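Local structure of 6-carboxyhexanoate--CoA ligase (Aquifex aeolicus, 5TVA) at residues F79-L84 with E92-A97; G114-D119 with G123-E128; A165-N170 with V176-W181; T189-G194 with G213-F218. The protein belongs to the BioW family of CoA ligases, and its single chain holds adenosine monophosphate and coenzyme A in the model. All blocks are in the same frame, centred on the assembly; numbering follows the deposited sequence.

Contact 1 (F79-L84 with E92-A97); sequences FAVKKL and EVAKKA
V81 is the first residue of 79-84 to meet the neighbouring helix, and it does so with one methyl branch, CG1. With CG1 anti to the backbone N (chi1 179°), that methyl lies 3.8 Å from A94 CB; the same CG1 rests 3.7 Å from K95 CG. K95 thus contributes the aliphatic root of its side chain, which then bends at chi3 and chi4. One turn further on, L84 meets the same alanine methyl roughly at right angles to V81, its CB 3.8 Å from A94 CB and its CD1 equally close, while its far end packs on V192 and F218 of the sheet beneath. The two segments belong to helices 73-85 and 91-102, a helical hairpin whose axes come within 8.9 Å here at 137°, a spacing consistent with the small A94 between them. Because the join is made of methyl and methylene groups alone, shape and apolar burial hold it, without directional bonds, and the exposed K95 can join in through its carbons.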
loop_
_atom_site.group_PDB
_atom_site.type_symbol
_atom_site.label_atom_id
_atom_site.label_comp_id
_atom_site.label_asym_id
_atom_site.label_seq_id
_atom_site.Cartn_x
_atom_site.Cartn_y
_atom_site.Cartn_z
ATOM N N PHE A 79 11.492 13.410 9.469
ATOM C CA PHE A 79 10.974 14.014 8.246
ATOM C C PHE A 79 9.592 13.458 7.907
ATOM O O PHE A 79 8.701 14.201 7.470
ATOM C CB PHE A 79 11.962 13.773 7.105
ATOM C CG PHE A 79 11.564 14.393 5.795
ATOM C CD1 PHE A 79 11.574 15.758 5.626
ATOM C CD2 PHE A 79 11.235 13.597 4.715
ATOM C CE1 PHE A 79 11.227 16.327 4.405
ATOM C CE2 PHE A 79 10.884 14.156 3.489
ATOM C CZ PHE A 79 10.885 15.523 3.335
ATOM N N ALA A 80 9.391 12.153 8.123
ATOM C CA ALA A 80 8.105 11.540 7.806
ATOM C C ALA A 80 6.982 12.191 8.605
ATOM O O ALA A 80 5.942 12.563 8.047
ATOM C CB ALA A 80 8.173 10.038 8.067
ATOM N N VAL A 81 7.199 12.378 9.910
ATOM C CA VAL A 81 6.241 13.103 10.743
ATOM C C VAL A 81 5.987 14.504 10.189
ATOM O O VAL A 81 4.845 14.983 10.164
ATOM C CB VAL A 81 6.739 13.146 12.198
ATOM C CG1 VAL A 81 5.764 13.924 13.071
ATOM C CG2 VAL A 81 6.912 11.743 12.731
ATOM N N LYS A 82 7.035 15.175 9.721
ATOM C CA LYS A 82 6.874 16.549 9.255
ATOM C C LYS A 82 5.976 16.613 8.030
ATOM O O LYS A 82 5.049 17.431 7.973
ATOM C CB LYS A 82 8.236 17.176 8.951
ATOM C CG LYS A 82 8.139 18.594 8.425
ATOM C CD LYS A 82 9.451 19.344 8.638
ATOM C CE LYS A 82 10.324 19.333 7.395
ATOM N NZ LYS A 82 9.880 20.325 6.370
ATOM N N LYS A 83 6.243 15.762 7.032
ATOM C CA LYS A 83 5.432 15.777 5.815
ATOM C C LYS A 83 3.972 15.455 6.123
ATOM O O LYS A 83 3.061 16.043 5.525
ATOM C CB LYS A 83 6.009 14.793 4.789
ATOM C CG LYS A 83 7.470 15.120 4.346
ATOM C CD LYS A 83 7.518 16.479 3.685
ATOM C CE LYS A 83 6.613 16.513 2.474
ATOM N NZ LYS A 83 6.649 17.826 1.750
ATOM N N LEU A 84 3.734 14.539 7.072
ATOM C CA LEU A 84 2.370 14.205 7.480
ATOM C C LEU A 84 1.625 15.420 8.028
ATOM O O LEU A 84 0.434 15.610 7.741
ATOM C CB LEU A 84 2.391 13.077 8.521
ATOM C CG LEU A 84 2.711 11.683 7.964
ATOM C CD1 LEU A 84 3.050 10.634 9.047
ATOM C CD2 LEU A 84 1.554 11.204 7.076
ATOM N N GLU A 92 1.403 14.827 17.105
ATOM C CA GLU A 92 1.402 13.674 18.003
ATOM C C GLU A 92 0.667 12.492 17.392
ATOM O O GLU A 92 0.974 11.338 17.714
ATOM C CB GLU A 92 0.773 14.026 19.354
ATOM C CG GLU A 92 1.340 15.285 20.047
ATOM C CD GLU A 92 1.172 16.587 19.251
ATOM O OE1 GLU A 92 1.953 17.538 19.502
ATOM O OE2 GLU A 92 0.269 16.659 18.381
ATOM N N VAL A 93 -0.317 12.755 16.534
ATOM C CA VAL A 93 -0.958 11.673 15.798
ATOM C C VAL A 93 0.030 11.051 14.818
ATOM O O VAL A 93 0.217 9.830 14.792
ATOM C CB VAL A 93 -2.224 12.185 15.086
ATOM C CG1 VAL A 93 -2.761 11.120 14.129
ATOM C CG2 VAL A 93 -3.283 12.599 16.114
ATOM N N ALA A 94 0.687 11.886 14.006
ATOM C CA ALA A 94 1.710 11.374 13.101
ATOM C C ALA A 94 2.769 10.581 13.860
ATOM O O ALA A 94 3.217 9.526 13.391
ATOM C CB ALA A 94 2.349 12.521 12.315
ATOM N N LYS A 95 3.147 11.046 15.060
ATOM C CA LYS A 95 4.224 10.392 15.805
ATOM C C LYS A 95 3.794 9.032 16.338
ATOM O O LYS A 95 4.599 8.091 16.364
ATOM C CB LYS A 95 4.711 11.293 16.946
ATOM C CG LYS A 95 5.630 12.432 16.482
ATOM C CD LYS A 95 5.656 13.594 17.468
ATOM C CE LYS A 95 6.395 13.246 18.745
ATOM N NZ LYS A 95 7.844 13.002 18.513
ATOM N N LYS A 96 2.530 8.901 16.760
ATOM C CA LYS A 96 2.068 7.622 17.293
ATOM C C LYS A 96 1.988 6.568 16.196
ATOM O O LYS A 96 2.298 5.392 16.433
ATOM C CB LYS A 96 0.716 7.780 17.993
ATOM C CG LYS A 96 0.135 6.449 18.486
ATOM C CD LYS A 96 -0.493 6.560 19.871
ATOM C CE LYS A 96 0.540 6.290 20.974
ATOM N NZ LYS A 96 0.670 4.837 21.317
ATOM N N ALA A 97 1.577 6.970 14.992
ATOM C CA ALA A 97 1.707 6.099 13.828
ATOM C C ALA A 97 3.125 5.547 13.698
ATOM O O ALA A 97 3.327 4.327 13.694
ATOM C CB ALA A 97 1.312 6.854 12.561
#

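Contact 2 (G114-D119 with G123-E128); sequences GAVLMD and GERLEE. With AMP (adenosine monophosphate), chain C.
E127 reaches L117 through two bends: its CG sits between the backbone N and carbonyl carbon (chi1 74°), and the chain bends again at chi2 (-85°). L117 N, 2.9 Å from E127 OE1, meets that oxygen from above the carboxylate plane. R125 bends at chi3 and takes the other oxygen side-on, with NE 2.6 Å and NH2 2.8 Å from E127 OE2, which lies close to the guanidinium plane. V116 CG2 covers one face of that guanidinium, and R125 NH1 goes to A105 O. Backbone bonds complete the join: L126 N lies 2.8 Å from L117 O, D119 N 3.0 Å from E124 O, and G123 N 2.8 Å from D119 O. The chain doubles back as an irregular loop along edge strand 116-119, joined to it by a single beta bridge, M118 to R125. M118 lays its thioether along G123 and packs against helix 91-102. At the other end, G114 and A115 line the adenosine monophosphate pocket. Chemically, a side-chain carboxylate takes the L117 N-H, apparently in place of a backbone carbonyl, and the adjacent guanidinium probably stabilises its negative charge in these buried surroundings.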
loop_
_atom_site.group_PDB
_atom_site.type_symbol
_atom_site.label_atom_id
_atom_site.label_comp_id
_atom_site.label_asym_id
_atom_site.label_seq_id
_atom_site.Cartn_x
_atom_site.Cartn_y
_atom_site.Cartn_z
ATOM N N GLY A 114 -2.104 -6.407 7.062
ATOM C CA GLY A 114 -2.847 -5.296 6.498
ATOM C C GLY A 114 -2.547 -4.024 7.254
ATOM O O GLY A 114 -1.669 -3.985 8.115
ATOM N N ALA A 115 -3.297 -2.980 6.931
ATOM C CA ALA A 115 -2.973 -1.647 7.406
ATOM C C ALA A 115 -3.734 -1.303 8.688
ATOM O O ALA A 115 -4.841 -1.807 8.944
ATOM C CB ALA A 115 -3.267 -0.612 6.315
ATOM N N VAL A 116 -3.096 -0.457 9.509
ATOM C CA VAL A 116 -3.764 0.234 10.609
ATOM C C VAL A 116 -4.665 1.327 10.048
ATOM O O VAL A 116 -4.272 2.075 9.140
ATOM C CB VAL A 116 -2.725 0.854 11.566
ATOM C CG1 VAL A 116 -3.401 1.786 12.592
ATOM C CG2 VAL A 116 -1.878 -0.220 12.261
ATOM N N LEU A 117 -5.884 1.442 10.604
ATOM C CA LEU A 117 -6.785 2.574 10.345
ATOM C C LEU A 117 -6.722 3.492 11.563
ATOM O O LEU A 117 -7.295 3.187 12.617
ATOM C CB LEU A 117 -8.218 2.105 10.083
ATOM C CG LEU A 117 -8.407 1.304 8.791
ATOM C CD1 LEU A 117 -9.765 0.685 8.726
ATOM C CD2 LEU A 117 -8.185 2.173 7.579
ATOM N N MET A 118 -6.035 4.620 11.419
ATOM C CA MET A 118 -5.826 5.539 12.532
ATOM C C MET A 118 -6.743 6.751 12.424
ATOM O O MET A 118 -6.756 7.445 11.394
ATOM C CB MET A 118 -4.365 5.990 12.594
ATOM C CG MET A 118 -4.130 7.128 13.572
ATOM S SD MET A 118 -2.410 7.303 14.079
ATOM C CE MET A 118 -2.162 5.744 14.929
ATOM N N ASP A 119 -7.496 7.008 13.498
ATOM C CA ASP A 119 -8.264 8.240 13.662
ATOM C C ASP A 119 -7.372 9.477 13.541
ATOM O O ASP A 119 -6.520 9.685 14.410
ATOM C CB ASP A 119 -8.965 8.202 15.032
ATOM C CG ASP A 119 -10.098 9.211 15.159
ATOM O OD1 ASP A 119 -9.949 10.353 14.684
ATOM O OD2 ASP A 119 -11.160 8.840 15.731
ATOM N N GLY A 123 -5.531 9.633 17.016
ATOM C CA GLY A 123 -4.491 8.619 16.971
ATOM C C GLY A 123 -4.925 7.216 17.341
ATOM O O GLY A 123 -4.074 6.322 17.414
ATOM N N GLU A 124 -6.220 6.978 17.562
ATOM C CA GLU A 124 -6.678 5.676 18.032
ATOM C C GLU A 124 -6.876 4.711 16.862
ATOM O O GLU A 124 -7.297 5.105 15.767
ATOM C CB GLU A 124 -7.968 5.836 18.844
ATOM C CG GLU A 124 -8.996 4.710 18.698
ATOM C CD GLU A 124 -10.245 4.913 19.581
ATOM O OE1 GLU A 124 -11.169 4.064 19.518
ATOM O OE2 GLU A 124 -10.290 5.908 20.351
ATOM N N ARG A 125 -6.560 3.440 17.101
ATOM C CA ARG A 125 -6.652 2.409 16.073
ATOM C C ARG A 125 -8.097 1.940 15.934
ATOM O O ARG A 125 -8.664 1.405 16.889
ATOM C CB ARG A 125 -5.742 1.238 16.437
ATOM C CG ARG A 125 -4.259 1.582 16.361
ATOM C CD ARG A 125 -3.371 0.410 16.759
ATOM N NE ARG A 125 -3.528 -0.756 15.891
ATOM C CZ ARG A 125 -2.656 -1.758 15.848
ATOM N NH1 ARG A 125 -1.579 -1.719 16.618
ATOM N NH2 ARG A 125 -2.840 -2.784 15.025
ATOM N N LEU A 126 -8.673 2.093 14.731
ATOM C CA LEU A 126 -10.081 1.782 14.471
ATOM C C LEU A 126 -10.311 0.412 13.841
ATOM O O LEU A 126 -11.459 -0.053 13.815
ATOM C CB LEU A 126 -10.701 2.836 13.546
ATOM C CG LEU A 126 -10.505 4.307 13.927
ATOM C CD1 LEU A 126 -11.114 5.238 12.879
ATOM C CD2 LEU A 126 -11.093 4.600 15.300
ATOM N N GLU A 127 -9.274 -0.238 13.306
ATOM C CA GLU A 127 -9.486 -1.569 12.755
ATOM C C GLU A 127 -9.897 -2.526 13.872
ATOM O O GLU A 127 -9.412 -2.436 15.006
ATOM C CB GLU A 127 -8.229 -2.070 12.030
ATOM C CG GLU A 127 -7.075 -2.488 12.921
ATOM C CD GLU A 127 -6.188 -1.329 13.335
ATOM O OE1 GLU A 127 -6.512 -0.165 12.990
ATOM O OE2 GLU A 127 -5.150 -1.588 13.998
ATOM N N GLU A 128 -10.823 -3.434 13.547
ATOM C CA GLU A 128 -11.342 -4.369 14.545
ATOM C C GLU A 128 -10.332 -5.458 14.853
ATOM O O GLU A 128 -10.170 -5.860 16.012
ATOM C CB GLU A 128 -12.639 -5.006 14.043
ATOM C CG GLU A 128 -13.865 -4.209 14.320
ATOM C CD GLU A 128 -14.147 -4.146 15.788
ATOM O OE1 GLU A 128 -13.994 -5.194 16.462
ATOM O OE2 GLU A 128 -14.494 -3.048 16.266
HETATM P P AMP C . 4.337 -4.952 1.267
HETATM O O1P AMP C . 3.900 -3.760 0.444
HETATM O O2P AMP C . 3.767 -6.228 0.681
HETATM O O3P AMP C . 5.797 -4.997 1.704
HETATM O "O5'" AMP C . 3.608 -4.804 2.683
HETATM C "C5'" AMP C . 4.061 -3.890 3.681
HETATM C "C4'" AMP C . 3.154 -3.958 4.889
HETATM O "O4'" AMP C . 1.911 -3.274 4.578
HETATM C "C3'" AMP C . 2.758 -5.377 5.298
HETATM O "O3'" AMP C . 3.609 -5.919 6.293
HETATM C "C2'" AMP C . 1.311 -5.257 5.752
HETATM O "O2'" AMP C . 1.252 -4.947 7.136
HETATM C "C1'" AMP C . 0.806 -4.056 4.948
HETATM N N9 AMP C . 0.082 -4.447 3.716
HETATM C C8 AMP C . 0.456 -5.373 2.812
HETATM N N7 AMP C . -0.462 -5.480 1.811
HETATM C C5 AMP C . -1.459 -4.610 2.058
HETATM C C6 AMP C . -2.724 -4.184 1.401
HETATM N N6 AMP C . -3.155 -4.734 0.244
HETATM N N1 AMP C . -3.460 -3.218 2.017
HETATM C C2 AMP C . -3.074 -2.662 3.174
HETATM N N3 AMP C . -1.941 -2.997 3.816
HETATM C C4 AMP C . -1.097 -3.936 3.321
#

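Contact 3 (A165-N170 with V176-W181); sequences ALTFKN and VAELCW
The carboxamide of N170 and the carboxylate of E178 are turned 48° against each other, so neither lies flat on the other; they meet obliquely through ND2 and OE1. N170 ND2 donates to E178 OE1 over 2.9 Å with an angle of 157° at the hydrogen, although the place of OE1 is less sure, being modelled implausibly close to the methyl of T167. T167 OG1 turns back to the helix backbone at A163 O. The other oxygens look elsewhere: N170 OD1 accepts a hydrogen bond from T136 OG1, and E178 OE2 pairs with Y191 OH. E178 is fully extended, CG anti to the backbone N (chi1 179°), and so carries its carboxylate straight from the strand up to the helix. Partners at both ends of each flat group would limit its rotation, as far as the position of OE1 can be trusted. Close by, L166 touches both adenosine monophosphate and coenzyme A, placing this helix turn at the ligand pockets. Helix 158-173 covers the face of the mixed sheet from which E178 rises; V176 and A177, both facing F218, form a classic beta bulge, and strand 177-181 runs between strands 190-194 and 214-219.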
loop_
_atom_site.group_PDB
_atom_site.type_symbol
_atom_site.label_atom_id
_atom_site.label_comp_id
_atom_site.label_asym_id
_atom_site.label_seq_id
_atom_site.Cartn_x
_atom_site.Cartn_y
_atom_site.Cartn_z
ATOM N N ALA A 165 0.129 2.531 -7.251
ATOM C CA ALA A 165 -1.257 2.218 -7.575
ATOM C C ALA A 165 -2.062 1.995 -6.304
ATOM O O ALA A 165 -3.226 2.392 -6.226
ATOM C CB ALA A 165 -1.334 0.995 -8.492
ATOM N N LEU A 166 -1.431 1.402 -5.283
ATOM C CA LEU A 166 -2.096 1.112 -4.015
ATOM C C LEU A 166 -2.418 2.390 -3.226
ATOM O O LEU A 166 -3.534 2.531 -2.707
ATOM C CB LEU A 166 -1.213 0.160 -3.201
ATOM C CG LEU A 166 -1.440 -0.480 -1.813
ATOM C CD1 LEU A 166 -2.550 0.082 -1.005
ATOM C CD2 LEU A 166 -1.604 -1.995 -1.911
ATOM N N THR A 167 -1.448 3.315 -3.077
ATOM C CA THR A 167 -1.742 4.582 -2.399
ATOM C C THR A 167 -2.778 5.376 -3.134
ATOM O O THR A 167 -3.549 6.120 -2.517
ATOM C CB THR A 167 -0.551 5.527 -2.292
ATOM O OG1 THR A 167 0.414 5.304 -3.342
ATOM C CG2 THR A 167 0.005 5.521 -0.971
ATOM N N PHE A 168 -2.710 5.366 -4.460
ATOM C CA PHE A 168 -3.613 6.265 -5.137
ATOM C C PHE A 168 -5.044 5.828 -4.904
ATOM O O PHE A 168 -5.922 6.682 -4.718
ATOM C CB PHE A 168 -3.296 6.374 -6.619
ATOM C CG PHE A 168 -4.078 7.449 -7.277
ATOM C CD1 PHE A 168 -3.770 8.779 -7.029
ATOM C CD2 PHE A 168 -5.175 7.147 -8.072
ATOM C CE1 PHE A 168 -4.518 9.800 -7.600
ATOM C CE2 PHE A 168 -5.924 8.158 -8.641
ATOM C CZ PHE A 168 -5.596 9.487 -8.410
ATOM N N LYS A 169 -5.283 4.506 -4.853
ATOM C CA LYS A 169 -6.608 4.018 -4.497
ATOM C C LYS A 169 -6.984 4.443 -3.085
ATOM O O LYS A 169 -8.105 4.903 -2.857
ATOM C CB LYS A 169 -6.696 2.497 -4.635
ATOM C CG LYS A 169 -8.111 2.027 -5.047
ATOM C CD LYS A 169 -8.707 0.997 -4.094
ATOM C CE LYS A 169 -10.055 0.524 -4.610
ATOM N NZ LYS A 169 -10.642 -0.566 -3.779
ATOM N N ASN A 170 -6.061 4.287 -2.125
ATOM C CA ASN A 170 -6.326 4.708 -0.753
ATOM C C ASN A 170 -6.784 6.162 -0.712
ATOM O O ASN A 170 -7.850 6.474 -0.172
ATOM C CB ASN A 170 -5.084 4.516 0.120
ATOM C CG ASN A 170 -4.732 3.054 0.318
ATOM O OD1 ASN A 170 -5.537 2.173 0.036
ATOM N ND2 ASN A 170 -3.518 2.790 0.800
ATOM N N VAL A 176 -6.876 10.108 4.198
ATOM C CA VAL A 176 -6.297 11.444 4.114
ATOM C C VAL A 176 -4.813 11.355 3.792
ATOM O O VAL A 176 -4.302 12.076 2.921
ATOM C CB VAL A 176 -6.540 12.221 5.425
ATOM C CG1 VAL A 176 -5.864 13.588 5.361
ATOM C CG2 VAL A 176 -8.065 12.369 5.718
ATOM N N ALA A 177 -4.100 10.470 4.486
ATOM C CA ALA A 177 -2.653 10.349 4.335
ATOM C C ALA A 177 -2.246 8.936 4.715
ATOM O O ALA A 177 -2.959 8.249 5.451
ATOM C CB ALA A 177 -1.896 11.363 5.212
ATOM N N GLU A 178 -1.076 8.513 4.229
ATOM C CA GLU A 178 -0.589 7.165 4.476
ATOM C C GLU A 178 0.878 7.193 4.890
ATOM O O GLU A 178 1.668 7.976 4.349
ATOM C CB GLU A 178 -0.766 6.300 3.228
ATOM C CG GLU A 178 -0.250 4.856 3.402
ATOM C CD GLU A 178 -0.429 4.007 2.157
ATOM O OE1 GLU A 178 -1.182 4.419 1.261
ATOM O OE2 GLU A 178 0.165 2.917 2.076
ATOM N N LEU A 179 1.243 6.325 5.838
ATOM C CA LEU A 179 2.637 6.041 6.167
ATOM C C LEU A 179 2.939 4.567 5.903
ATOM O O LEU A 179 2.171 3.688 6.298
ATOM C CB LEU A 179 2.953 6.389 7.635
ATOM C CG LEU A 179 4.299 5.945 8.234
ATOM C CD1 LEU A 179 5.469 6.730 7.663
ATOM C CD2 LEU A 179 4.301 6.068 9.753
ATOM N N CYS A 180 4.064 4.293 5.236
ATOM C CA CYS A 180 4.398 2.922 4.855
ATOM C C CYS A 180 5.910 2.735 4.798
ATOM O O CYS A 180 6.613 3.535 4.169
ATOM C CB CYS A 180 3.799 2.571 3.485
ATOM S SG CYS A 180 4.179 0.897 2.815
ATOM N N TRP A 181 6.393 1.676 5.439
ATOM C CA TRP A 181 7.662 1.080 5.041
ATOM C C TRP A 181 7.540 -0.439 5.080
ATOM O O TRP A 181 6.645 -1.005 5.724
ATOM C CB TRP A 181 8.849 1.588 5.885
ATOM C CG TRP A 181 8.856 1.272 7.341
ATOM C CD1 TRP A 181 9.203 0.090 7.920
ATOM C CD2 TRP A 181 8.567 2.178 8.420
ATOM N NE1 TRP A 181 9.122 0.191 9.294
ATOM C CE2 TRP A 181 8.739 1.462 9.625
ATOM C CE3 TRP A 181 8.163 3.516 8.483
ATOM C CZ2 TRP A 181 8.516 2.037 10.877
ATOM C CZ3 TRP A 181 7.946 4.089 9.729
ATOM C CH2 TRP A 181 8.121 3.348 10.910
#

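Contact 4 (T189-G194 with G213-F218); sequences TGYVSG and GGRVYF. With AMP (adenosine monophosphate), chain C.
Y191 and R215 make the tight part of this contact, and they make it with one bond: R215 NH1 donates to Y191 OH over 3.1 Å, bent to 139° at the hydrogen but lying in the guanidinium plane. Ring and guanidinium are turned 51° apart. The bend of R215 at chi3 (-118°) swings its nitrogens between the tyrosine and the nucleotide. Elsewhere the segments stand well apart, for in the mixed six-stranded sheet strand 177-181 runs between 190-194 and 214-219, and even Y191 and R215 are 9.6 Å apart at their CA atoms. That middle strand spans the gap, and its E178 also holds Y191 OH. Toward adenosine monophosphate, R215 NE offers a weak bond to O4' at 3.2 Å, while its NH2 sits beside phosphate oxygen O1P at a doubtfully short distance. R215 also touches coenzyme A. G214 CA passes 3.8 Å from C4' of the nucleotide, and Y217, whose OH pairs with T136 OG1, borders the adenine near C2.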
loop_
_atom_site.group_PDB
_atom_site.type_symbol
_atom_site.label_atom_id
_atom_site.label_comp_id
_atom_site.label_asym_id
_atom_site.label_seq_id
_atom_site.Cartn_x
_atom_site.Cartn_y
_atom_site.Cartn_z
ATOM N N THR A 189 13.604 1.761 1.805
ATOM C CA THR A 189 12.781 2.889 1.401
ATOM C C THR A 189 11.343 2.659 1.873
ATOM O O THR A 189 10.856 1.522 1.920
ATOM C CB THR A 189 12.833 3.079 -0.120
ATOM O OG1 THR A 189 14.177 3.360 -0.512
ATOM C CG2 THR A 189 11.935 4.245 -0.583
ATOM N N GLY A 190 10.691 3.741 2.283
ATOM C CA GLY A 190 9.285 3.727 2.631
ATOM C C GLY A 190 8.624 4.909 1.962
ATOM O O GLY A 190 9.223 5.482 1.045
ATOM N N TYR A 191 7.416 5.300 2.371
ATOM C CA TYR A 191 6.872 6.520 1.802
ATOM C C TYR A 191 5.838 7.134 2.735
ATOM O O TYR A 191 5.463 6.581 3.772
ATOM C CB TYR A 191 6.272 6.284 0.416
ATOM C CG TYR A 191 5.059 5.379 0.361
ATOM C CD1 TYR A 191 3.792 5.838 0.747
ATOM C CD2 TYR A 191 5.168 4.079 -0.107
ATOM C CE1 TYR A 191 2.677 5.005 0.674
ATOM C CE2 TYR A 191 4.074 3.245 -0.194
ATOM C CZ TYR A 191 2.820 3.709 0.199
ATOM O OH TYR A 191 1.737 2.864 0.103
ATOM N N VAL A 192 5.372 8.296 2.322
ATOM C CA VAL A 192 4.306 9.003 2.996
ATOM C C VAL A 192 3.532 9.664 1.874
ATOM O O VAL A 192 4.136 10.113 0.896
ATOM C CB VAL A 192 4.893 9.999 4.018
ATOM C CG1 VAL A 192 5.126 11.403 3.420
ATOM C CG2 VAL A 192 4.161 9.959 5.298
ATOM N N SER A 193 2.199 9.637 1.934
ATOM C CA SER A 193 1.469 10.178 0.797
ATOM C C SER A 193 0.216 10.898 1.255
ATOM O O SER A 193 -0.282 10.692 2.366
ATOM C CB SER A 193 1.102 9.096 -0.221
ATOM O OG SER A 193 0.106 8.244 0.293
ATOM N N GLY A 194 -0.285 11.744 0.359
ATOM C CA GLY A 194 -1.480 12.533 0.610
ATOM C C GLY A 194 -1.747 13.358 -0.624
ATOM O O GLY A 194 -0.915 13.433 -1.537
ATOM N N GLY A 213 7.472 -4.007 9.712
ATOM C CA GLY A 213 7.000 -3.022 8.754
ATOM C C GLY A 213 5.531 -2.721 8.967
ATOM O O GLY A 213 4.996 -3.015 10.043
ATOM N N GLY A 214 4.872 -2.129 7.982
ATOM C CA GLY A 214 3.442 -1.920 8.072
ATOM C C GLY A 214 2.998 -0.655 7.364
ATOM O O GLY A 214 3.789 0.065 6.746
ATOM N N ARG A 215 1.685 -0.414 7.461
ATOM C CA ARG A 215 1.044 0.751 6.881
ATOM C C ARG A 215 0.067 1.320 7.899
ATOM O O ARG A 215 -0.607 0.576 8.619
ATOM C CB ARG A 215 0.307 0.406 5.571
ATOM C CG ARG A 215 1.192 0.364 4.343
ATOM C CD ARG A 215 0.421 0.110 3.048
ATOM N NE ARG A 215 0.882 -1.135 2.463
ATOM C CZ ARG A 215 1.635 -1.254 1.371
ATOM N NH1 ARG A 215 1.995 -0.200 0.653
ATOM N NH2 ARG A 215 1.976 -2.458 0.982
ATOM N N VAL A 216 0.007 2.645 7.959
ATOM C CA VAL A 216 -0.984 3.354 8.751
ATOM C C VAL A 216 -1.763 4.240 7.792
ATOM O O VAL A 216 -1.167 5.053 7.070
ATOM C CB VAL A 216 -0.350 4.176 9.887
ATOM C CG1 VAL A 216 -1.438 4.967 10.653
ATOM C CG2 VAL A 216 0.402 3.258 10.843
ATOM N N TYR A 217 -3.092 4.065 7.772
ATOM C CA TYR A 217 -3.992 4.910 6.998
ATOM C C TYR A 217 -4.611 5.938 7.936
ATOM O O TYR A 217 -5.243 5.563 8.940
ATOM C CB TYR A 217 -5.096 4.085 6.334
ATOM C CG TYR A 217 -4.686 3.079 5.276
ATOM C CD1 TYR A 217 -3.396 3.072 4.735
ATOM C CD2 TYR A 217 -5.608 2.137 4.795
ATOM C CE1 TYR A 217 -3.035 2.161 3.767
ATOM C CE2 TYR A 217 -5.247 1.207 3.817
ATOM C CZ TYR A 217 -3.950 1.228 3.307
ATOM O OH TYR A 217 -3.562 0.325 2.327
ATOM N N PHE A 218 -4.477 7.227 7.600
ATOM C CA PHE A 218 -5.058 8.296 8.418
ATOM C C PHE A 218 -6.443 8.631 7.868
ATOM O O PHE A 218 -6.557 9.152 6.748
ATOM C CB PHE A 218 -4.149 9.524 8.438
ATOM C CG PHE A 218 -2.799 9.260 9.062
ATOM C CD1 PHE A 218 -2.628 9.330 10.433
ATOM C CD2 PHE A 218 -1.705 8.899 8.270
ATOM C CE1 PHE A 218 -1.395 9.065 11.005
ATOM C CE2 PHE A 218 -0.469 8.637 8.841
ATOM C CZ PHE A 218 -0.313 8.730 10.197
HETATM P P AMP C . 4.337 -4.952 1.267
HETATM O O1P AMP C . 3.900 -3.760 0.444
HETATM O O2P AMP C . 3.767 -6.228 0.681
HETATM O O3P AMP C . 5.797 -4.997 1.704
HETATM O "O5'" AMP C . 3.608 -4.804 2.683
HETATM C "C5'" AMP C . 4.061 -3.890 3.681
HETATM C "C4'" AMP C . 3.154 -3.958 4.889
HETATM O "O4'" AMP C . 1.911 -3.274 4.578
HETATM C "C3'" AMP C . 2.758 -5.377 5.298
HETATM O "O3'" AMP C . 3.609 -5.919 6.293
HETATM C "C2'" AMP C . 1.311 -5.257 5.752
HETATM O "O2'" AMP C . 1.252 -4.947 7.136
HETATM C "C1'" AMP C . 0.806 -4.056 4.948
HETATM N N9 AMP C . 0.082 -4.447 3.716
HETATM C C8 AMP C . 0.456 -5.373 2.812
HETATM N N7 AMP C . -0.462 -5.480 1.811
HETATM C C5 AMP C . -1.459 -4.610 2.058
HETATM C C6 AMP C . -2.724 -4.184 1.401
HETATM N N6 AMP C . -3.155 -4.734 0.244
HETATM N N1 AMP C . -3.460 -3.218 2.017
HETATM C C2 AMP C . -3.074 -2.662 3.174
HETATM N N3 AMP C . -1.941 -2.997 3.816
HETATM C C4 AMP C . -1.097 -3.936 3.321
#

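Overall arrangement
The four contacts follow one another along the chain, each closing before the next opens. Contacts 2, 3 and 4 all reach the mixed sheet, where 116-119, 214-219, 177-181 and 190-194 lie in that order; contact 1 is the helical hairpin packed on it. The centres of contacts 3 and 4 are about 6 Å apart, joined by E178 and Y191, whereas contacts 1 and 4 are about 10 Å apart, through L84 on V192 and A97 on F218. Contact 2 lies 13 to 15 Å from the others. Contacts 2, 3 and 4 touch the nucleotide, so the side chains of one sheet face line its site while the helices of contact 1 cover the opposite face.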